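Local coordinates for protein rRNA adenine N-6-methyltransferase (PDB 6NVM) that dimethylates the N6 of a specific adenine in 23S rRNA, using S-adenosyl-L-methionine, and thereby confers resistance to macrolide, lincosamide and streptogramin B antibiotics, at residues A[233-242]-A[285-293]. Numbering follows the deposited sequence.
Sequences RYESMVELCF and WLRLFERLD
Tyr-234 lays its side chain across Phe-289 where helices 228-243 and 282-292 cross, their local axes 10.4 Å apart at 115°. Followed outward, Tyr-234 CB sits 3.9 Å from the centroid of the Phe-289 ring and almost on its normal, a CH-pi contact. With CG anti to the backbone N (chi1 170°), the ring swings past that face edge-first, a T-shaped pair with planes at 88°; CD1 meets Phe-289 CB, and CE1 reaches Leu-286 CD2 at 4.0 Å. The hydroxyl lies beside Trp-285 CB but finds its polar partner in the backbone O of Val-186, in helix 183-188. Asp-293 CB, from just beyond the same helix, covers the opposite face of Phe-289 and completes a sandwich around the ring.

In one of its two modelled conformers Met-237 is a knob among Trp-285, Leu-288, Phe-289 and Leu-292: its CE touches Trp-285 CE3 at 3.8 Å, while SD lies at the edge of the Phe-289 ring, a Met-aromatic contact. Trp-285 reciprocates, its CH2 meeting Cys-241 CB at 3.6 Å; Ile-249 of helix 249-254 also touches the indole.

At the exposed margin Arg-233 grips Asp-293 side-on: NE bonds OD1 at 2.7 Å, and NH2 bonds OD2 at 2.8 Å, nearly straight. Both oxygens use syn lone pairs, with guanidinium and carboxylate nearly coplanar. The contact thus joins helices of the small C-terminal helical domain, away from the predicted cofactor site: its buried groups hold by shape and dispersion, while the paired bonds at its solvent-exposed end fix the guanidinium's rotation.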
ATOM      1  N   ARG A 233       8.664  13.307  15.321  1.00 34.23           N
ATOM      2  CA  ARG A 233       9.652  14.261  14.832  1.00 35.17           C
ATOM      3  C   ARG A 233      10.040  13.950  13.389  1.00 33.74           C
ATOM      4  O   ARG A 233      10.244  14.867  12.583  1.00 30.84           O
ATOM      5  CB  ARG A 233      10.876  14.267  15.748  1.00 37.04           C
ATOM      6  CG  ARG A 233      10.590  14.865  17.133  1.00 38.94           C
ATOM      7  CD  ARG A 233      11.863  15.204  17.900  1.00 40.49           C
ATOM      8  NE  ARG A 233      12.726  14.038  18.083  1.00 38.55           N
ATOM      9  CZ  ARG A 233      12.589  13.136  19.050  1.00 41.42           C
ATOM     10  NH1 ARG A 233      11.617  13.245  19.949  1.00 41.03           N
ATOM     11  NH2 ARG A 233      13.429  12.112  19.119  1.00 42.79           N
ATOM     12  N   TYR A 234      10.126  12.664  13.039  1.00 34.04           N
ATOM     13  CA  TYR A 234      10.368  12.281  11.651  1.00 34.54           C
ATOM     14  C   TYR A 234       9.243  12.769  10.747  1.00 36.06           C
ATOM     15  O   TYR A 234       9.492  13.348   9.683  1.00 34.03           O
ATOM     16  CB  TYR A 234      10.513  10.762  11.550  1.00 32.36           C
ATOM     17  CG  TYR A 234      10.528  10.221  10.136  1.00 31.75           C
ATOM     18  CD1 TYR A 234      11.708  10.157   9.407  1.00 28.41           C
ATOM     19  CD2 TYR A 234       9.361   9.763   9.534  1.00 30.27           C
ATOM     20  CE1 TYR A 234      11.727   9.650   8.114  1.00 27.66           C
ATOM     21  CE2 TYR A 234       9.370   9.258   8.245  1.00 30.07           C
ATOM     22  CZ  TYR A 234      10.554   9.202   7.541  1.00 27.06           C
ATOM     23  OH  TYR A 234      10.564   8.697   6.261  1.00 30.16           O
ATOM     24  N   GLU A 235       7.995  12.514  11.146  0.69 36.07           N
ATOM     25  CA  GLU A 235       6.855  12.938  10.341  0.69 38.33           C
ATOM     26  C   GLU A 235       6.844  14.450  10.156  0.69 39.77           C
ATOM     27  O   GLU A 235       6.524  14.949   9.070  0.69 40.50           O
ATOM     28  CB  GLU A 235       5.557  12.455  10.994  0.69 38.45           C
ATOM     29  CG  GLU A 235       5.409  10.932  10.973  0.69 36.72           C
ATOM     30  CD  GLU A 235       4.387  10.404  11.972  0.69 39.37           C
ATOM     31  OE1 GLU A 235       4.002  11.148  12.903  0.69 42.10           O
ATOM     32  OE2 GLU A 235       3.975   9.231  11.831  0.69 40.22           O
ATOM     33  N   SER A 236       7.209  15.196  11.199  0.69 39.55           N
ATOM     34  CA  SER A 236       7.265  16.649  11.085  0.69 41.09           C
ATOM     35  C   SER A 236       8.340  17.086  10.094  0.69 39.75           C
ATOM     36  O   SER A 236       8.143  18.046   9.341  0.69 39.61           O
ATOM     37  CB  SER A 236       7.514  17.268  12.459  0.69 44.37           C
ATOM     38  OG  SER A 236       7.611  18.675  12.372  0.69 48.31           O
ATOM     39  N   MET A 237       9.482  16.396  10.081  0.69 38.34           N
ATOM     40  CA  MET A 237      10.543  16.730   9.136  0.69 38.10           C
ATOM     41  C   MET A 237      10.101  16.479   7.699  0.69 38.24           C
ATOM     42  O   MET A 237      10.364  17.298   6.810  0.69 37.93           O
ATOM     43  CB  MET A 237      11.802  15.920   9.452  0.69 36.12           C
ATOM     44  CG  MET A 237      12.950  16.098   8.447  0.69 36.75           C
ATOM     45  SD  MET A 237      14.108  14.718   8.440  0.69 35.07           S
ATOM     46  CE  MET A 237      13.096  13.416   7.722  0.69 35.10           C
ATOM     47  N   VAL A 238       9.454  15.340   7.447  1.00 37.27           N
ATOM     48  CA  VAL A 238       9.006  15.020   6.095  1.00 38.10           C
ATOM     49  C   VAL A 238       7.967  16.031   5.634  1.00 42.44           C
ATOM     50  O   VAL A 238       8.041  16.554   4.516  1.00 46.25           O
ATOM     51  CB  VAL A 238       8.467  13.579   6.040  1.00 36.47           C
ATOM     52  CG1 VAL A 238       7.867  13.282   4.674  1.00 39.36           C
ATOM     53  CG2 VAL A 238       9.588  12.590   6.349  1.00 35.23           C
ATOM     54  N   GLU A 239       6.985  16.321   6.492  1.00 41.84           N
ATOM     55  CA  GLU A 239       5.995  17.347   6.179  1.00 47.25           C
ATOM     56  C   GLU A 239       6.671  18.659   5.806  1.00 47.58           C
ATOM     57  O   GLU A 239       6.360  19.265   4.777  1.00 50.07           O
ATOM     58  CB  GLU A 239       5.061  17.558   7.372  1.00 55.80           C
ATOM     59  CG  GLU A 239       4.113  16.404   7.647  1.00 65.37           C
ATOM     60  CD  GLU A 239       2.942  16.358   6.682  1.00 73.48           C
ATOM     61  OE1 GLU A 239       2.976  17.069   5.654  1.00 76.36           O
ATOM     62  OE2 GLU A 239       1.979  15.610   6.957  1.00 75.69           O
ATOM     63  N   LEU A 240       7.610  19.105   6.642  1.00 43.35           N
ATOM     64  CA  LEU A 240       8.278  20.382   6.416  1.00 42.43           C
ATOM     65  C   LEU A 240       8.927  20.440   5.039  1.00 41.04           C
ATOM     66  O   LEU A 240       8.833  21.456   4.341  1.00 40.52           O
ATOM     67  CB  LEU A 240       9.322  20.611   7.510  1.00 44.80           C
ATOM     68  CG  LEU A 240      10.272  21.793   7.328  1.00 50.50           C
ATOM     69  CD1 LEU A 240       9.498  23.099   7.241  1.00 55.25           C
ATOM     70  CD2 LEU A 240      11.273  21.823   8.474  1.00 51.02           C
ATOM     71  N   CYS A 241       9.594  19.363   4.630  1.00 41.83           N
ATOM     72  CA  CYS A 241      10.348  19.387   3.382  1.00 43.47           C
ATOM     73  C   CYS A 241       9.449  19.280   2.157  1.00 46.77           C
ATOM     74  O   CYS A 241       9.787  19.828   1.103  1.00 48.99           O
ATOM     75  CB  CYS A 241      11.376  18.255   3.368  1.00 40.43           C
ATOM     76  SG  CYS A 241      12.708  18.461   4.570  1.00 38.07           S
ATOM     77  N   PHE A 242       8.313  18.589   2.266  1.00 47.98           N
ATOM     78  CA  PHE A 242       7.430  18.431   1.121  1.00 52.70           C
ATOM     79  C   PHE A 242       6.620  19.688   0.816  1.00 59.05           C
ATOM     80  O   PHE A 242       6.022  19.766  -0.262  1.00 64.24           O
ATOM     81  CB  PHE A 242       6.494  17.236   1.337  1.00 48.30           C
ATOM     82  CG  PHE A 242       7.034  15.942   0.782  1.00 43.60           C
ATOM     83  CD1 PHE A 242       7.866  15.133   1.545  1.00 40.33           C
ATOM     84  CD2 PHE A 242       6.728  15.548  -0.514  1.00 42.91           C
ATOM     85  CE1 PHE A 242       8.372  13.949   1.034  1.00 37.94           C
ATOM     86  CE2 PHE A 242       7.227  14.361  -1.035  1.00 40.94           C
ATOM     87  CZ  PHE A 242       8.053  13.561  -0.262  1.00 39.52           C
ATOM     88  N   TRP A 285      15.859   9.579   3.592  1.00 26.62           N
ATOM     89  CA  TRP A 285      15.073  10.304   4.585  1.00 26.96           C
ATOM     90  C   TRP A 285      15.381   9.821   5.998  1.00 28.80           C
ATOM     91  O   TRP A 285      15.480  10.628   6.931  1.00 31.62           O
ATOM     92  CB  TRP A 285      13.582  10.147   4.292  1.00 29.74           C
ATOM     93  CG  TRP A 285      13.075  10.940   3.123  1.00 27.79           C
ATOM     94  CD1 TRP A 285      12.611  10.446   1.939  1.00 29.16           C
ATOM     95  CD2 TRP A 285      12.953  12.365   3.036  1.00 29.22           C
ATOM     96  NE1 TRP A 285      12.214  11.472   1.120  1.00 33.69           N
ATOM     97  CE2 TRP A 285      12.416  12.662   1.768  1.00 34.99           C
ATOM     98  CE3 TRP A 285      13.255  13.418   3.903  1.00 32.85           C
ATOM     99  CZ2 TRP A 285      12.177  13.968   1.344  1.00 38.06           C
ATOM    100  CZ3 TRP A 285      13.012  14.718   3.481  1.00 38.77           C
ATOM    101  CH2 TRP A 285      12.480  14.978   2.212  1.00 40.23           C
ATOM    102  N   LEU A 286      15.524   8.506   6.178  1.00 31.15           N
ATOM    103  CA  LEU A 286      15.848   7.966   7.497  1.00 33.32           C
ATOM    104  C   LEU A 286      17.217   8.444   7.969  1.00 30.46           C
ATOM    105  O   LEU A 286      17.388   8.838   9.128  1.00 30.02           O
ATOM    106  CB  LEU A 286      15.812   6.440   7.463  1.00 33.90           C
ATOM    107  CG  LEU A 286      14.459   5.776   7.241  1.00 37.66           C
ATOM    108  CD1 LEU A 286      14.651   4.267   7.047  1.00 36.52           C
ATOM    109  CD2 LEU A 286      13.556   6.066   8.415  1.00 37.44           C
ATOM    110  N   ARG A 287      18.214   8.393   7.087  1.00 30.29           N
ATOM    111  CA  ARG A 287      19.546   8.868   7.453  1.00 31.63           C
ATOM    112  C   ARG A 287      19.535  10.364   7.743  1.00 32.44           C
ATOM    113  O   ARG A 287      20.182  10.826   8.689  1.00 30.91           O
ATOM    114  CB  ARG A 287      20.540   8.550   6.336  1.00 32.16           C
ATOM    115  CG  ARG A 287      20.976   7.084   6.288  1.00 36.18           C
ATOM    116  CD  ARG A 287      22.376   6.945   5.687  1.00 42.95           C
ATOM    117  NE  ARG A 287      22.439   7.480   4.329  1.00 46.95           N
ATOM    118  CZ  ARG A 287      22.076   6.807   3.243  1.00 49.61           C
ATOM    119  NH1 ARG A 287      21.623   5.563   3.343  1.00 50.48           N
ATOM    120  NH2 ARG A 287      22.164   7.379   2.051  1.00 50.75           N
ATOM    121  N   LEU A 288      18.810  11.134   6.932  1.00 29.32           N
ATOM    122  CA  LEU A 288      18.688  12.567   7.173  1.00 29.59           C
ATOM    123  C   LEU A 288      18.140  12.834   8.568  1.00 31.81           C
ATOM    124  O   LEU A 288      18.668  13.673   9.309  1.00 30.62           O
ATOM    125  CB  LEU A 288      17.789  13.193   6.103  1.00 31.87           C
ATOM    126  CG  LEU A 288      17.675  14.718   6.041  1.00 39.86           C
ATOM    127  CD1 LEU A 288      18.983  15.331   5.551  1.00 41.63           C
ATOM    128  CD2 LEU A 288      16.511  15.123   5.134  1.00 44.42           C
ATOM    129  N   PHE A 289      17.072  12.123   8.944  1.00 30.27           N
ATOM    130  CA  PHE A 289      16.465  12.335  10.253  1.00 29.72           C
ATOM    131  C   PHE A 289      17.401  11.887  11.364  1.00 31.42           C
ATOM    132  O   PHE A 289      17.516  12.555  12.396  1.00 33.91           O
ATOM    133  CB  PHE A 289      15.134  11.587  10.351  1.00 29.99           C
ATOM    134  CG  PHE A 289      14.514  11.665  11.718  1.00 30.75           C
ATOM    135  CD1 PHE A 289      13.964  12.851  12.170  1.00 31.38           C
ATOM    136  CD2 PHE A 289      14.506  10.563  12.559  1.00 29.51           C
ATOM    137  CE1 PHE A 289      13.409  12.939  13.430  1.00 34.10           C
ATOM    138  CE2 PHE A 289      13.950  10.643  13.825  1.00 32.28           C
ATOM    139  CZ  PHE A 289      13.403  11.834  14.261  1.00 34.40           C
ATOM    140  N   GLU A 290      18.073  10.751  11.164  1.00 31.94           N
ATOM    141  CA  GLU A 290      19.012  10.241  12.155  1.00 36.78           C
ATOM    142  C   GLU A 290      20.002  11.318  12.578  1.00 37.80           C
ATOM    143  O   GLU A 290      20.204  11.561  13.770  1.00 40.30           O
ATOM    144  CB  GLU A 290      19.737   9.031  11.570  1.00 39.81           C
ATOM    145  CG  GLU A 290      20.772   8.393  12.477  1.00 45.82           C
ATOM    146  CD  GLU A 290      21.449   7.199  11.817  1.00 49.16           C
ATOM    147  OE1 GLU A 290      21.779   7.283  10.607  1.00 47.03           O
ATOM    148  OE2 GLU A 290      21.634   6.174  12.505  1.00 50.41           O
ATOM    149  N   ARG A 291      20.631  11.978  11.604  1.00 33.91           N
ATOM    150  CA  ARG A 291      21.626  12.990  11.937  1.00 35.02           C
ATOM    151  C   ARG A 291      20.972  14.255  12.473  1.00 37.82           C
ATOM    152  O   ARG A 291      21.498  14.890  13.395  1.00 39.64           O
ATOM    153  CB  ARG A 291      22.488  13.308  10.713  1.00 37.33           C
ATOM    154  CG  ARG A 291      23.596  14.327  10.980  1.00 42.05           C
ATOM    155  CD  ARG A 291      24.527  13.882  12.113  1.00 46.72           C
ATOM    156  NE  ARG A 291      25.566  14.873  12.385  1.00 51.31           N
ATOM    157  CZ  ARG A 291      25.397  15.948  13.152  1.00 56.85           C
ATOM    158  NH1 ARG A 291      24.226  16.183  13.733  1.00 57.24           N
ATOM    159  NH2 ARG A 291      26.403  16.793  13.337  1.00 60.39           N
ATOM    160  N   LEU A 292      19.825  14.647  11.911  1.00 34.38           N
ATOM    161  CA  LEU A 292      19.162  15.849  12.402  1.00 36.60           C
ATOM    162  C   LEU A 292      18.681  15.682  13.834  1.00 38.75           C
ATOM    163  O   LEU A 292      18.672  16.652  14.599  1.00 37.87           O
ATOM    164  CB  LEU A 292      17.982  16.215  11.509  1.00 36.45           C
ATOM    165  CG  LEU A 292      18.333  16.849  10.164  1.00 39.47           C
ATOM    166  CD1 LEU A 292      17.071  17.086   9.389  1.00 42.95           C
ATOM    167  CD2 LEU A 292      19.094  18.157  10.346  1.00 38.43           C
ATOM    168  N   ASP A 293      18.284  14.472  14.213  1.00 40.60           N
ATOM    169  CA  ASP A 293      17.666  14.243  15.511  1.00 44.02           C
ATOM    170  C   ASP A 293      18.678  14.085  16.637  1.00 54.02           C
ATOM    171  O   ASP A 293      18.274  13.809  17.773  1.00 55.44           O
ATOM    172  CB  ASP A 293      16.767  13.011  15.447  1.00 38.44           C
ATOM    173  CG  ASP A 293      15.690  13.023  16.509  1.00 39.38           C
ATOM    174  OD1 ASP A 293      15.071  14.090  16.712  1.00 40.72           O
ATOM    175  OD2 ASP A 293      15.440  11.958  17.115  1.00 40.33           O
TER